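Local coordinates for protein nourseothricin acetyltransferase (Streptomyces noursei, PDB 5C82) that probably inactivates the antibiotic nourseothricin by acetylating it, acting as an acyltransferase of the GNAT family, and so provides antibiotic resistance, at residues L26-F30 against E112-R118; D19-I23 against T81-Y85. The protein carries 1 engineered substitution. All blocks are in the same frame, centred on the assembly; numbering follows the deposited sequence.

Interaction 1. Residues L26-F30 against E112-R118; sequences LDGSF and EVAPEHR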
# COMPACT_ATOMS: atom_id res chain seq x y z
N LEU A 26 -22.10 13.59 -1.73
CA LEU A 26 -21.78 13.42 -3.14
C LEU A 26 -21.79 11.94 -3.51
O LEU A 26 -21.24 11.10 -2.79
CB LEU A 26 -20.46 14.11 -3.52
CG LEU A 26 -20.07 14.13 -5.02
CD1 LEU A 26 -19.42 15.45 -5.39
CD2 LEU A 26 -19.14 12.97 -5.35
N ASP A 27 -22.44 11.65 -4.62
CA ASP A 27 -22.64 10.31 -5.15
C ASP A 27 -21.42 9.78 -5.91
O ASP A 27 -21.25 10.05 -7.09
CB ASP A 27 -23.90 10.33 -6.05
CG ASP A 27 -24.37 8.97 -6.53
OD1 ASP A 27 -24.07 7.96 -5.85
OD2 ASP A 27 -25.11 8.92 -7.54
N GLY A 28 -20.63 8.95 -5.23
CA GLY A 28 -19.46 8.31 -5.83
C GLY A 28 -19.76 6.98 -6.49
O GLY A 28 -18.84 6.24 -6.84
N SER A 29 -21.06 6.66 -6.68
CA SER A 29 -21.44 5.38 -7.27
C SER A 29 -21.26 5.41 -8.77
O SER A 29 -21.17 6.49 -9.34
CB SER A 29 -22.88 5.02 -6.91
OG SER A 29 -23.77 5.92 -7.55
N PHE A 30 -21.16 4.23 -9.39
CA PHE A 30 -20.99 4.10 -10.84
C PHE A 30 -21.53 2.75 -11.31
O PHE A 30 -21.60 1.79 -10.53
CB PHE A 30 -19.49 4.22 -11.23
CG PHE A 30 -18.59 3.15 -10.64
CD1 PHE A 30 -17.95 3.35 -9.42
CD2 PHE A 30 -18.34 1.97 -11.34
CE1 PHE A 30 -17.11 2.37 -8.89
CE2 PHE A 30 -17.48 1.00 -10.81
CZ PHE A 30 -16.91 1.19 -9.58
N GLU A 112 -13.68 12.07 -6.30
CA GLU A 112 -15.04 11.75 -6.72
C GLU A 112 -15.72 12.90 -7.42
O GLU A 112 -15.55 14.05 -7.03
CB GLU A 112 -15.88 11.23 -5.54
CG GLU A 112 -15.97 9.71 -5.52
CD GLU A 112 -15.86 9.07 -4.15
OE1 GLU A 112 -16.64 9.45 -3.24
OE2 GLU A 112 -15.03 8.15 -4.00
N VAL A 113 -16.43 12.58 -8.50
CA VAL A 113 -17.15 13.53 -9.33
C VAL A 113 -18.62 13.08 -9.35
O VAL A 113 -18.88 11.88 -9.50
CB VAL A 113 -16.50 13.66 -10.74
CG1 VAL A 113 -17.30 14.59 -11.68
CG2 VAL A 113 -15.06 14.13 -10.65
N ALA A 114 -19.59 14.02 -9.16
CA ALA A 114 -21.04 13.74 -9.18
C ALA A 114 -21.38 13.18 -10.57
O ALA A 114 -20.82 13.68 -11.54
CB ALA A 114 -21.85 14.98 -8.87
N PRO A 115 -22.18 12.09 -10.66
CA PRO A 115 -22.41 11.41 -11.96
C PRO A 115 -22.78 12.28 -13.14
O PRO A 115 -22.32 11.98 -14.24
CB PRO A 115 -23.51 10.38 -11.66
CG PRO A 115 -23.97 10.66 -10.26
CD PRO A 115 -22.86 11.37 -9.56
N GLU A 116 -23.56 13.36 -12.92
CA GLU A 116 -24.01 14.32 -13.95
C GLU A 116 -22.83 15.16 -14.47
O GLU A 116 -22.88 15.67 -15.60
CB GLU A 116 -25.07 15.29 -13.38
CG GLU A 116 -25.97 14.74 -12.27
CD GLU A 116 -25.43 14.90 -10.86
OE1 GLU A 116 -25.26 16.05 -10.40
OE2 GLU A 116 -25.22 13.86 -10.20
N HIS A 117 -21.79 15.34 -13.63
CA HIS A 117 -20.61 16.14 -13.94
C HIS A 117 -19.49 15.31 -14.53
O HIS A 117 -18.46 15.86 -14.93
CB HIS A 117 -20.16 16.92 -12.69
CG HIS A 117 -21.22 17.85 -12.20
ND1 HIS A 117 -21.49 19.05 -12.85
CD2 HIS A 117 -22.07 17.72 -11.16
CE1 HIS A 117 -22.48 19.61 -12.18
NE2 HIS A 117 -22.86 18.85 -11.15
N ARG A 118 -19.69 13.98 -14.61
CA ARG A 118 -18.69 13.09 -15.18
C ARG A 118 -18.53 13.32 -16.70
O ARG A 118 -19.51 13.47 -17.42
CB ARG A 118 -18.97 11.63 -14.81
CG ARG A 118 -18.56 11.36 -13.38
CD ARG A 118 -18.87 9.96 -12.92
NE ARG A 118 -19.21 9.98 -11.50
CZ ARG A 118 -19.71 8.96 -10.82
NH1 ARG A 118 -19.91 7.79 -11.41
NH2 ARG A 118 -20.02 9.11 -9.54
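How one arginine can tie a chain segment to the end of a strand is illustrated by Arg118, whose extended side chain (chi1 m, chi2 t) lies between two backbone carbonyls. On its own side, Arg118 NE and NH2 bond to Val113 O at 2.8 and 3.0 Å; across the contact, NH1 and NH2 reach Ser29 O at 2.8 and 2.9 Å. Arg118 opens the R-x-x-G-x-G signature of GNAT motif A, which leads from strand 105-113 into helix 122-137 and in relatives binds the pyrophosphate of acetyl-CoA. Asp27, with chi1 t, turns its carboxylate forward onto Ser29 of its own segment: OD1 accepts Ser29 OG at 2.7 Å and, weakly in the Asx-turn pattern, Ser29 N at 3.4 Å. Leu26 (chi1 t) sets CD2 3.7 Å from Glu112 CB, and its CD1 lies 4.3 Å from Ala114 CB. Gly28 CA packs against Glu112 CG at 3.8 Å; a beta-carbon on Gly28 would clash with Glu112 OE1.

Interaction 2. Residues D19-I23 against T81-Y85; sequences DAEAI and TFVAY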
# COMPACT_ATOMS: atom_id res chain seq x y z
N ASP A 19 -18.00 22.43 4.01
CA ASP A 19 -18.13 21.59 2.81
C ASP A 19 -18.34 20.12 3.18
O ASP A 19 -18.69 19.34 2.30
CB ASP A 19 -16.87 21.68 1.92
CG ASP A 19 -16.60 23.00 1.25
OD1 ASP A 19 -17.56 23.62 0.72
OD2 ASP A 19 -15.42 23.40 1.17
N ALA A 20 -18.10 19.74 4.47
CA ALA A 20 -18.18 18.37 4.97
C ALA A 20 -19.44 17.61 4.56
O ALA A 20 -19.34 16.48 4.09
CB ALA A 20 -18.00 18.33 6.48
N GLU A 21 -20.62 18.23 4.71
CA GLU A 21 -21.90 17.61 4.35
C GLU A 21 -22.01 17.31 2.86
O GLU A 21 -22.42 16.21 2.50
CB GLU A 21 -23.08 18.48 4.79
CG GLU A 21 -23.39 18.35 6.27
CD GLU A 21 -24.80 18.73 6.68
OE1 GLU A 21 -25.26 19.83 6.28
OE2 GLU A 21 -25.43 17.95 7.42
N ALA A 22 -21.67 18.30 2.00
CA ALA A 22 -21.75 18.16 0.55
C ALA A 22 -20.76 17.08 0.06
O ALA A 22 -21.13 16.28 -0.80
CB ALA A 22 -21.48 19.49 -0.13
N ILE A 23 -19.58 17.01 0.67
CA ILE A 23 -18.54 16.01 0.35
C ILE A 23 -19.07 14.59 0.62
O ILE A 23 -19.02 13.74 -0.28
CB ILE A 23 -17.20 16.35 1.08
CG1 ILE A 23 -16.56 17.62 0.45
CG2 ILE A 23 -16.22 15.16 1.03
CD1 ILE A 23 -15.43 18.28 1.23
N THR A 81 -7.66 19.06 0.75
CA THR A 81 -8.86 18.72 -0.01
C THR A 81 -9.20 19.89 -0.93
O THR A 81 -9.34 21.02 -0.46
CB THR A 81 -10.06 18.36 0.91
OG1 THR A 81 -9.72 17.26 1.73
CG2 THR A 81 -11.34 18.04 0.12
N PHE A 82 -9.39 19.61 -2.23
CA PHE A 82 -9.83 20.59 -3.21
C PHE A 82 -11.24 20.24 -3.65
O PHE A 82 -11.54 19.07 -3.89
CB PHE A 82 -8.88 20.64 -4.42
CG PHE A 82 -7.47 21.02 -4.07
CD1 PHE A 82 -7.13 22.34 -3.83
CD2 PHE A 82 -6.47 20.06 -4.05
CE1 PHE A 82 -5.81 22.69 -3.52
CE2 PHE A 82 -5.16 20.40 -3.73
CZ PHE A 82 -4.83 21.72 -3.48
N VAL A 83 -12.11 21.26 -3.72
CA VAL A 83 -13.51 21.08 -4.12
C VAL A 83 -13.76 21.82 -5.42
O VAL A 83 -13.13 22.84 -5.67
CB VAL A 83 -14.51 21.54 -3.01
CG1 VAL A 83 -14.52 20.57 -1.82
CG2 VAL A 83 -14.24 22.99 -2.56
N ALA A 84 -14.72 21.34 -6.19
CA ALA A 84 -15.19 21.94 -7.44
C ALA A 84 -16.69 22.16 -7.33
O ALA A 84 -17.42 21.20 -7.04
CB ALA A 84 -14.89 21.04 -8.63
N TYR A 85 -17.15 23.40 -7.48
CA TYR A 85 -18.58 23.74 -7.40
C TYR A 85 -19.10 24.20 -8.75
O TYR A 85 -18.44 24.97 -9.45
CB TYR A 85 -18.85 24.81 -6.33
CG TYR A 85 -18.96 24.24 -4.93
CD1 TYR A 85 -17.83 24.09 -4.12
CD2 TYR A 85 -20.19 23.88 -4.40
CE1 TYR A 85 -17.93 23.55 -2.84
CE2 TYR A 85 -20.30 23.34 -3.11
CZ TYR A 85 -19.17 23.18 -2.34
OH TYR A 85 -19.27 22.66 -1.07
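Residues 19-23 run into helix 20-25, with Ile23 N bonded to Asp19 O at 3.0 Å, and they face the extended backbone of 81-85, the end of strand 79-85. The main chains stay well apart: the nearest alpha-carbons, Asp19 CA and Val83 CA, are 8.3 Å from each other, so side chains must fill the gap. From the strand, Thr81, Val83 and Tyr85 supply them, whereas Phe82 and Ala84 pack on helix 122-137. Ile23, with its chi1 m, chi2 t chain, places CD1 3.9 Å from Val83 CG1 and 4.2 Å from Thr81 CG2. The polar part lies beside it: Tyr85 OH donates to Asp19 OD1 at 2.7 Å, the carboxylate oxygen meeting the ring at its edge, while Ala22 CB lies 4.0 Å from Tyr85 OH. Asp19 OD2 is engaged as well, in a salt bridge with Arg13 of strand 11-14 and a hydrogen bond from Val16 N just beyond that strand. A short first helix against one face of the central sheet, with helix 122-137, the helix of motif A, against the other, is the layered alpha/beta build of the GNAT fold.

The two contacts illustrate how one short helix and the loop that follows it are fixed to the same seven-stranded sheet at different depths. Interaction 2 is partly buried and sets helix 20-25 on strand 79-85, combining aliphatic packing with a tyrosine-carboxylate bond. Interaction 1, about 13 Å away between centres, is a surface contact: residues 26-30 meet the end of strand 105-113 and the loop beyond it, and its polar link runs from an arginine side chain to a backbone carbonyl, beside the packing of Leu26 on Glu112 and Ala114. The segments alternate along the chain and adjoin at helix 20-25. Leu91, in strand 91-100, joins them through Leu26 in one contact and through Ile23, Val83 and Tyr85 in the other.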